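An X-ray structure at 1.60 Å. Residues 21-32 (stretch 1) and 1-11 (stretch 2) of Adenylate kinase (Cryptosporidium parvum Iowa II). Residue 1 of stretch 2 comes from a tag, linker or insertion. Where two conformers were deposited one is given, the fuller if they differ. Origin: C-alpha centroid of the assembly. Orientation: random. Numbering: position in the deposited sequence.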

# COMPACT_ATOMS: atom_id res chain seq x y z
N GLN A 21 0.11 -5.67 -6.46
CA GLN A 21 0.30 -7.06 -5.90
C GLN A 21 -0.84 -7.38 -4.95
O GLN A 21 -1.19 -8.54 -4.79
CB GLN A 21 1.65 -7.14 -5.25
CG GLN A 21 2.75 -7.02 -6.32
CD GLN A 21 2.64 -8.08 -7.47
OE1 GLN A 21 2.30 -9.25 -7.13
NE2 GLN A 21 3.08 -7.77 -8.68
N CYS A 22 -1.42 -6.39 -4.27
CA CYS A 22 -2.52 -6.68 -3.31
C CYS A 22 -3.76 -7.25 -4.02
O CYS A 22 -4.57 -7.88 -3.40
CB CYS A 22 -2.87 -5.52 -2.42
SG CYS A 22 -1.56 -5.20 -1.26
N GLU A 23 -3.91 -6.95 -5.30
CA GLU A 23 -5.01 -7.54 -6.02
C GLU A 23 -4.90 -9.05 -6.02
O GLU A 23 -5.93 -9.74 -5.81
CB GLU A 23 -5.08 -7.01 -7.48
CG GLU A 23 -6.16 -7.80 -8.29
CD GLU A 23 -7.41 -6.91 -8.41
OE1 GLU A 23 -7.73 -6.15 -7.42
OE2 GLU A 23 -8.00 -6.91 -9.53
N PHE A 24 -3.74 -9.63 -6.32
CA PHE A 24 -3.68 -11.13 -6.31
C PHE A 24 -3.70 -11.55 -4.88
O PHE A 24 -4.23 -12.59 -4.58
CB PHE A 24 -2.54 -11.86 -7.10
CG PHE A 24 -1.33 -12.29 -6.27
CD1 PHE A 24 -0.32 -11.34 -6.05
CD2 PHE A 24 -1.15 -13.55 -5.80
CE1 PHE A 24 0.86 -11.61 -5.29
CE2 PHE A 24 0.00 -13.89 -5.06
CZ PHE A 24 1.05 -12.88 -4.78
N ILE A 25 -2.99 -10.85 -3.98
CA ILE A 25 -2.95 -11.36 -2.59
C ILE A 25 -4.34 -11.44 -1.96
O ILE A 25 -4.68 -12.41 -1.26
CB ILE A 25 -2.02 -10.42 -1.75
CG1 ILE A 25 -0.55 -10.55 -2.19
CG2 ILE A 25 -2.16 -10.74 -0.24
CD1 ILE A 25 0.38 -9.46 -1.51
N LYS A 26 -5.21 -10.43 -2.15
CA LYS A 26 -6.58 -10.42 -1.62
C LYS A 26 -7.30 -11.61 -2.18
O LYS A 26 -8.02 -12.31 -1.43
CB LYS A 26 -7.36 -9.23 -2.27
CG LYS A 26 -7.20 -8.16 -1.58
CD LYS A 26 -7.68 -6.91 -2.44
CE LYS A 26 -8.86 -7.04 -3.39
NZ LYS A 26 -9.20 -5.57 -3.86
N LYS A 27 -7.13 -11.84 -3.45
CA LYS A 27 -8.01 -12.78 -4.12
C LYS A 27 -7.46 -14.19 -3.83
O LYS A 27 -8.24 -15.07 -3.42
CB LYS A 27 -8.07 -12.50 -5.59
N GLU A 28 -6.17 -14.39 -3.86
CA GLU A 28 -5.67 -15.77 -3.74
C GLU A 28 -5.68 -16.23 -2.30
O GLU A 28 -5.74 -17.45 -2.02
CB GLU A 28 -4.21 -15.77 -4.17
CG GLU A 28 -3.78 -17.09 -4.66
CD GLU A 28 -3.54 -16.93 -6.15
OE1 GLU A 28 -2.52 -17.47 -6.62
OE2 GLU A 28 -4.32 -16.20 -6.81
N TYR A 29 -5.33 -15.29 -1.42
CA TYR A 29 -5.16 -15.67 0.03
C TYR A 29 -6.35 -15.24 0.90
O TYR A 29 -6.31 -15.56 2.09
CB TYR A 29 -3.86 -15.15 0.59
CG TYR A 29 -2.72 -15.66 -0.12
CD1 TYR A 29 -2.08 -16.81 0.28
CD2 TYR A 29 -2.22 -14.93 -1.21
CE1 TYR A 29 -0.99 -17.36 -0.45
CE2 TYR A 29 -1.13 -15.41 -1.97
CZ TYR A 29 -0.50 -16.61 -1.56
OH TYR A 29 0.60 -17.02 -2.28
N GLY A 30 -7.29 -14.44 0.38
CA GLY A 30 -8.55 -14.05 1.15
C GLY A 30 -8.23 -13.13 2.31
O GLY A 30 -8.88 -13.17 3.38
N LEU A 31 -7.25 -12.26 2.06
CA LEU A 31 -6.83 -11.29 3.11
C LEU A 31 -7.52 -9.97 2.94
O LEU A 31 -7.83 -9.54 1.81
CB LEU A 31 -5.34 -11.08 3.04
CG LEU A 31 -4.42 -12.32 3.00
CD1 LEU A 31 -2.87 -11.94 3.12
CD2 LEU A 31 -4.78 -13.28 4.17
N ALA A 32 -7.65 -9.20 4.06
CA ALA A 32 -8.24 -7.85 3.93
C ALA A 32 -7.10 -6.92 3.44
O ALA A 32 -6.02 -7.09 3.99
CB ALA A 32 -8.60 -7.37 5.32
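Stretch 2, residues 1-11: GNSKKHNLILI

Stretch 2 runs against the helix in the opposite sense: the N-to-C directions of helix 21-29 and strand 7-11 differ by 174°, with an axial closest approach of 11.6 Å. The register follows, Leu 10 facing Cys 22 (CA to CA 9.0 Å), Lys 4 facing Tyr 29 (5.2 Å) and Gly 1 facing Gly 30 (4.1 Å), so the chains draw together toward the helix C-terminus. Extended phi/psi values (-117/103 at Asn 7, -121/143 at Ile 11) define the strand, and its alternation turns Leu 8 and Leu 10 toward the helix.

Apolar packing fills the gap. Leu 10 CD1 lies 3.5 Å from Cys 22 SG and 4.3 Å from Ile 25 CD1; Leu 8 CD1 lies 4.2 Å from Ile 25 CG2 and 3.6 Å from Leu 31 CD1. Leu 8, Leu 10 and Ile 25 all adopt chi1 m, chi2 t.

Among the aromatics, the Tyr 29 and His 6 planes stand at 90° with centroids 5.3 Å apart, an oblique pair whose nearest atoms are Tyr 29 CD1 and His 6 CE1 (3.7 Å). Lys 4 CE approaches Tyr 29 CD1 at 3.9 Å.

One polar link joins the stretches: the tag-derived Gly 1 N donates to Gly 30 O (3.1 Å), just where Gly 30, at phi 69°, leaves the helix.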

# COMPACT_ATOMS: atom_id res chain seq x y z
N GLY A 1 -7.84 -14.91 5.72
CA GLY A 1 -7.50 -15.90 4.69
C GLY A 1 -8.17 -17.19 4.96
O GLY A 1 -8.03 -18.08 4.09
N ASN A 2 -8.83 -17.37 6.18
CA ASN A 2 -9.16 -18.78 6.59
C ASN A 2 -8.00 -19.66 6.55
O ASN A 2 -6.96 -19.43 7.21
CB ASN A 2 -9.72 -18.74 7.93
CG ASN A 2 -10.87 -19.50 8.19
OD1 ASN A 2 -11.18 -20.45 7.49
ND2 ASN A 2 -11.42 -19.25 9.44
N SER A 3 -7.99 -20.67 5.71
CA SER A 3 -6.87 -21.58 5.70
C SER A 3 -5.57 -21.02 5.10
O SER A 3 -4.48 -21.56 5.25
CB SER A 3 -7.38 -22.81 4.90
OG SER A 3 -7.53 -22.52 3.55
N LYS A 4 -5.76 -19.86 4.47
CA LYS A 4 -4.62 -19.22 3.81
C LYS A 4 -4.28 -17.90 4.49
O LYS A 4 -3.57 -17.00 3.94
CB LYS A 4 -4.90 -18.99 2.31
CG LYS A 4 -5.08 -20.33 1.57
CD LYS A 4 -5.49 -20.10 0.19
CE LYS A 4 -4.28 -19.95 -0.64
NZ LYS A 4 -3.05 -20.90 -0.53
N LYS A 5 -4.71 -17.76 5.72
CA LYS A 5 -4.38 -16.53 6.46
C LYS A 5 -2.95 -16.24 6.61
O LYS A 5 -2.14 -17.14 6.94
CB LYS A 5 -4.99 -16.65 7.91
CG LYS A 5 -4.64 -15.48 8.87
CD LYS A 5 -5.47 -15.48 10.19
CE LYS A 5 -4.86 -14.46 11.13
NZ LYS A 5 -5.68 -14.32 12.38
N HIS A 6 -2.61 -14.96 6.31
CA HIS A 6 -1.32 -14.40 6.69
C HIS A 6 -1.59 -13.04 7.21
O HIS A 6 -2.58 -12.41 6.85
CB HIS A 6 -0.45 -14.18 5.38
CG HIS A 6 -0.02 -15.45 4.73
ND1 HIS A 6 -0.84 -16.18 3.89
CD2 HIS A 6 1.15 -16.12 4.78
CE1 HIS A 6 -0.19 -17.27 3.48
NE2 HIS A 6 1.02 -17.24 3.99
N ASN A 7 -0.68 -12.53 8.02
CA ASN A 7 -0.71 -11.16 8.57
C ASN A 7 0.50 -10.50 8.01
O ASN A 7 1.61 -10.68 8.50
CB ASN A 7 -0.71 -11.10 10.12
CG ASN A 7 -2.03 -11.66 10.69
OD1 ASN A 7 -3.00 -11.73 9.98
ND2 ASN A 7 -2.03 -12.04 11.97
N LEU A 8 0.26 -9.67 7.00
CA LEU A 8 1.37 -9.24 6.07
C LEU A 8 1.46 -7.71 6.05
O LEU A 8 0.48 -7.01 6.11
CB LEU A 8 1.16 -9.53 4.60
CG LEU A 8 0.96 -10.98 4.33
CD1 LEU A 8 0.62 -11.12 2.88
CD2 LEU A 8 2.18 -11.78 4.65
N ILE A 9 2.69 -7.22 6.00
CA ILE A 9 2.92 -5.79 5.67
C ILE A 9 3.75 -5.78 4.38
O ILE A 9 4.67 -6.56 4.24
CB ILE A 9 3.78 -5.14 6.80
CG1 ILE A 9 3.00 -5.05 8.14
CG2 ILE A 9 4.16 -3.68 6.44
CD1 ILE A 9 3.80 -4.43 9.29
N LEU A 10 3.35 -4.93 3.45
CA LEU A 10 4.22 -4.61 2.29
C LEU A 10 4.90 -3.22 2.54
O LEU A 10 4.23 -2.23 2.88
CB LEU A 10 3.36 -4.52 1.07
CG LEU A 10 2.51 -5.78 0.77
CD1 LEU A 10 1.90 -5.59 -0.57
CD2 LEU A 10 3.31 -7.02 0.85
N ILE A 11 6.24 -3.10 2.44
CA ILE A 11 6.84 -1.79 2.58
C ILE A 11 7.57 -1.59 1.23
O ILE A 11 8.15 -2.50 0.64
CB ILE A 11 8.00 -1.88 3.64
CG1 ILE A 11 7.41 -2.05 5.03
CG2 ILE A 11 8.79 -0.51 3.69
CD1 ILE A 11 8.57 -2.34 6.04